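PDB 5CK4: putative signal recognition particle protein from Chaetomium thermophilum, which is the beta subunit of the signal recognition particle receptor, an Arf-like GTPase that binds GTP and GDP and probably works at the endoplasmic reticulum membrane in protein translocation. Local coordinates for residues H238-I243 with K277-E282. Residues are numbered along the deposited sequence; the frame is centred on the assembly and turned at random. Where two conformers were deposited one is given.
Sequences HELGRI and KEFKFE
The backbone N-H of F281, whose ring meets L240 of helix 229-249, is accepted by OE2 of E237 on that same helix. E237 lies one turn back from G241; K233, a further turn back, forms a salt bridge with E282.

In the fold, this helix follows strand 214-219 of the P-loop GTPase core and leads, through the chain that carries 277-282, to the parallel neighbour strand 291-295. It is a beta-alpha-beta connection, and here its returning limb is pressed against its own helix. F281 turns inward, packing on V291 and V293 of that strand and on L193 of helix 180-201, whose Y190 touches L240.

The side-chain contact between 238-243 and 277-282 is apolar. L240 has CG anti to its carbonyl carbon (chi1 -66°), turned toward the rings, and chi2, near 180°, extends CD1 into the angle between two phenylalanines: CD1 lies 3.6 Å from CE2 of F279 and 3.5 Å from CE1 of F281. Further back, L240 CB sits over one face of the F279 ring, displaced toward the rim. The two rings do not lie face to face, since CE1 of F281 comes to the edge of the F279 ring, in its plane. At G241 the helix has no side chain, and the backbones draw together there: the CA atoms of G241 and F279 are 5.2 Å apart, and F279 CB rests 4.0 Å from G241 CA.

On a neighbouring flank, R242 NE reaches E239 OE1 at 3.1 Å, nearly straight at 171°, in an i to i+3 bridge along one turn of the helix. The oxygen lies close to the guanidinium plane, but is met from above the carboxylate, 45° out of its plane.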
loop_
_atom_site.group_PDB
_atom_site.type_symbol
_atom_site.label_atom_id
_atom_site.label_comp_id
_atom_site.label_asym_id
_atom_site.label_seq_id
_atom_site.Cartn_x
_atom_site.Cartn_y
_atom_site.Cartn_z
ATOM N N HIS A 238 6.425 -11.080 -10.313
ATOM C CA HIS A 238 7.637 -11.836 -10.564
ATOM C C HIS A 238 8.752 -11.446 -9.593
ATOM O O HIS A 238 9.524 -12.301 -9.147
ATOM C CB HIS A 238 8.070 -11.718 -12.026
ATOM C CG HIS A 238 7.266 -12.581 -12.958
ATOM N ND1 HIS A 238 6.168 -12.113 -13.648
ATOM C CD2 HIS A 238 7.389 -13.887 -13.293
ATOM C CE1 HIS A 238 5.660 -13.087 -14.382
ATOM N NE2 HIS A 238 6.382 -14.175 -14.185
ATOM N N GLU A 239 8.828 -10.174 -9.225
ATOM C CA GLU A 239 9.891 -9.781 -8.306
ATOM C C GLU A 239 9.631 -10.284 -6.883
ATOM O O GLU A 239 10.556 -10.725 -6.206
ATOM C CB GLU A 239 10.130 -8.273 -8.339
ATOM C CG GLU A 239 11.268 -7.811 -7.442
ATOM C CD GLU A 239 12.664 -8.178 -7.941
ATOM O OE1 GLU A 239 12.803 -8.763 -9.033
ATOM O OE2 GLU A 239 13.629 -7.876 -7.216
ATOM N N LEU A 240 8.383 -10.215 -6.432
ATOM C CA LEU A 240 7.998 -10.748 -5.118
ATOM C C LEU A 240 8.225 -12.257 -5.066
ATOM O O LEU A 240 8.672 -12.787 -4.055
ATOM C CB LEU A 240 6.521 -10.428 -4.802
ATOM C CG LEU A 240 6.188 -8.944 -4.614
ATOM C CD1 LEU A 240 4.676 -8.729 -4.594
ATOM C CD2 LEU A 240 6.823 -8.367 -3.350
ATOM N N GLY A 241 7.896 -12.942 -6.158
ATOM C CA GLY A 241 8.234 -14.348 -6.308
ATOM C C GLY A 241 9.731 -14.618 -6.231
ATOM O O GLY A 241 10.159 -15.569 -5.568
ATOM N N ARG A 242 10.538 -13.803 -6.912
ATOM C CA ARG A 242 11.987 -13.985 -6.868
ATOM C C ARG A 242 12.508 -13.834 -5.432
ATOM O O ARG A 242 13.353 -14.613 -4.979
ATOM C CB ARG A 242 12.701 -12.974 -7.771
ATOM C CG ARG A 242 14.202 -13.205 -7.815
ATOM C CD ARG A 242 14.944 -12.104 -8.559
ATOM N NE ARG A 242 14.824 -10.832 -7.856
ATOM C CZ ARG A 242 15.600 -10.458 -6.842
ATOM N NH1 ARG A 242 16.573 -11.253 -6.412
ATOM N NH2 ARG A 242 15.404 -9.283 -6.256
ATOM N N ILE A 243 12.007 -12.821 -4.733
ATOM C CA ILE A 243 12.422 -12.557 -3.351
ATOM C C ILE A 243 12.104 -13.730 -2.428
ATOM O O ILE A 243 12.968 -14.200 -1.689
ATOM C CB ILE A 243 11.755 -11.271 -2.791
ATOM C CG1 ILE A 243 12.247 -10.050 -3.569
ATOM C CG2 ILE A 243 12.066 -11.098 -1.287
ATOM C CD1 ILE A 243 11.402 -8.803 -3.361
ATOM N N LYS A 277 3.361 -21.989 -6.475
ATOM C CA LYS A 277 4.533 -22.184 -7.333
ATOM C C LYS A 277 4.857 -20.969 -8.206
ATOM O O LYS A 277 5.919 -20.903 -8.825
ATOM C CB LYS A 277 4.360 -23.432 -8.202
ATOM C CG LYS A 277 4.247 -24.722 -7.404
ATOM C CD LYS A 277 5.429 -24.899 -6.466
ATOM C CE LYS A 277 5.284 -26.164 -5.628
ATOM N NZ LYS A 277 6.244 -26.190 -4.482
ATOM N N GLU A 278 3.918 -20.033 -8.287
ATOM C CA GLU A 278 4.146 -18.764 -8.970
ATOM C C GLU A 278 3.319 -17.714 -8.258
ATOM O O GLU A 278 2.091 -17.841 -8.198
ATOM C CB GLU A 278 3.751 -18.841 -10.459
ATOM C CG GLU A 278 4.722 -19.623 -11.343
ATOM C CD GLU A 278 4.459 -19.479 -12.845
ATOM O OE1 GLU A 278 3.583 -18.674 -13.226
ATOM O OE2 GLU A 278 5.140 -20.169 -13.646
ATOM N N PHE A 279 3.985 -16.690 -7.714
ATOM C CA PHE A 279 3.297 -15.680 -6.932
ATOM C C PHE A 279 2.285 -14.897 -7.756
ATOM O O PHE A 279 2.603 -14.437 -8.846
ATOM C CB PHE A 279 4.254 -14.672 -6.275
ATOM C CG PHE A 279 3.532 -13.683 -5.407
ATOM C CD1 PHE A 279 3.179 -14.024 -4.102
ATOM C CD2 PHE A 279 3.155 -12.428 -5.907
ATOM C CE1 PHE A 279 2.488 -13.135 -3.290
ATOM C CE2 PHE A 279 2.464 -11.538 -5.109
ATOM C CZ PHE A 279 2.123 -11.884 -3.796
ATOM N N LYS A 280 1.081 -14.733 -7.205
ATOM C CA LYS A 280 0.058 -13.860 -7.783
ATOM C C LYS A 280 -0.574 -13.084 -6.641
ATOM O O LYS A 280 -0.763 -13.636 -5.572
ATOM C CB LYS A 280 -1.038 -14.673 -8.487
ATOM C CG LYS A 280 -0.554 -15.544 -9.632
ATOM C CD LYS A 280 -0.084 -14.712 -10.814
ATOM C CE LYS A 280 0.342 -15.643 -11.954
ATOM N NZ LYS A 280 0.566 -14.909 -13.222
ATOM N N PHE A 281 -0.915 -11.817 -6.852
ATOM C CA PHE A 281 -1.536 -11.038 -5.777
ATOM C C PHE A 281 -2.835 -11.687 -5.293
ATOM O O PHE A 281 -3.205 -11.597 -4.109
ATOM C CB PHE A 281 -1.783 -9.596 -6.226
ATOM C CG PHE A 281 -0.532 -8.772 -6.288
ATOM C CD1 PHE A 281 0.227 -8.549 -5.142
ATOM C CD2 PHE A 281 -0.102 -8.226 -7.487
ATOM C CE1 PHE A 281 1.388 -7.787 -5.201
ATOM C CE2 PHE A 281 1.052 -7.456 -7.549
ATOM C CZ PHE A 281 1.807 -7.246 -6.409
ATOM N N GLU A 282 -3.511 -12.370 -6.208
ATOM C CA GLU A 282 -4.760 -13.032 -5.866
ATOM C C GLU A 282 -4.577 -14.101 -4.794
ATOM O O GLU A 282 -5.508 -14.421 -4.040
ATOM C CB GLU A 282 -5.413 -13.641 -7.110
ATOM C CG GLU A 282 -6.073 -12.607 -8.025
ATOM C CD GLU A 282 -5.084 -11.881 -8.934
ATOM O OE1 GLU A 282 -3.875 -12.184 -8.891
ATOM O OE2 GLU A 282 -5.532 -11.003 -9.707
#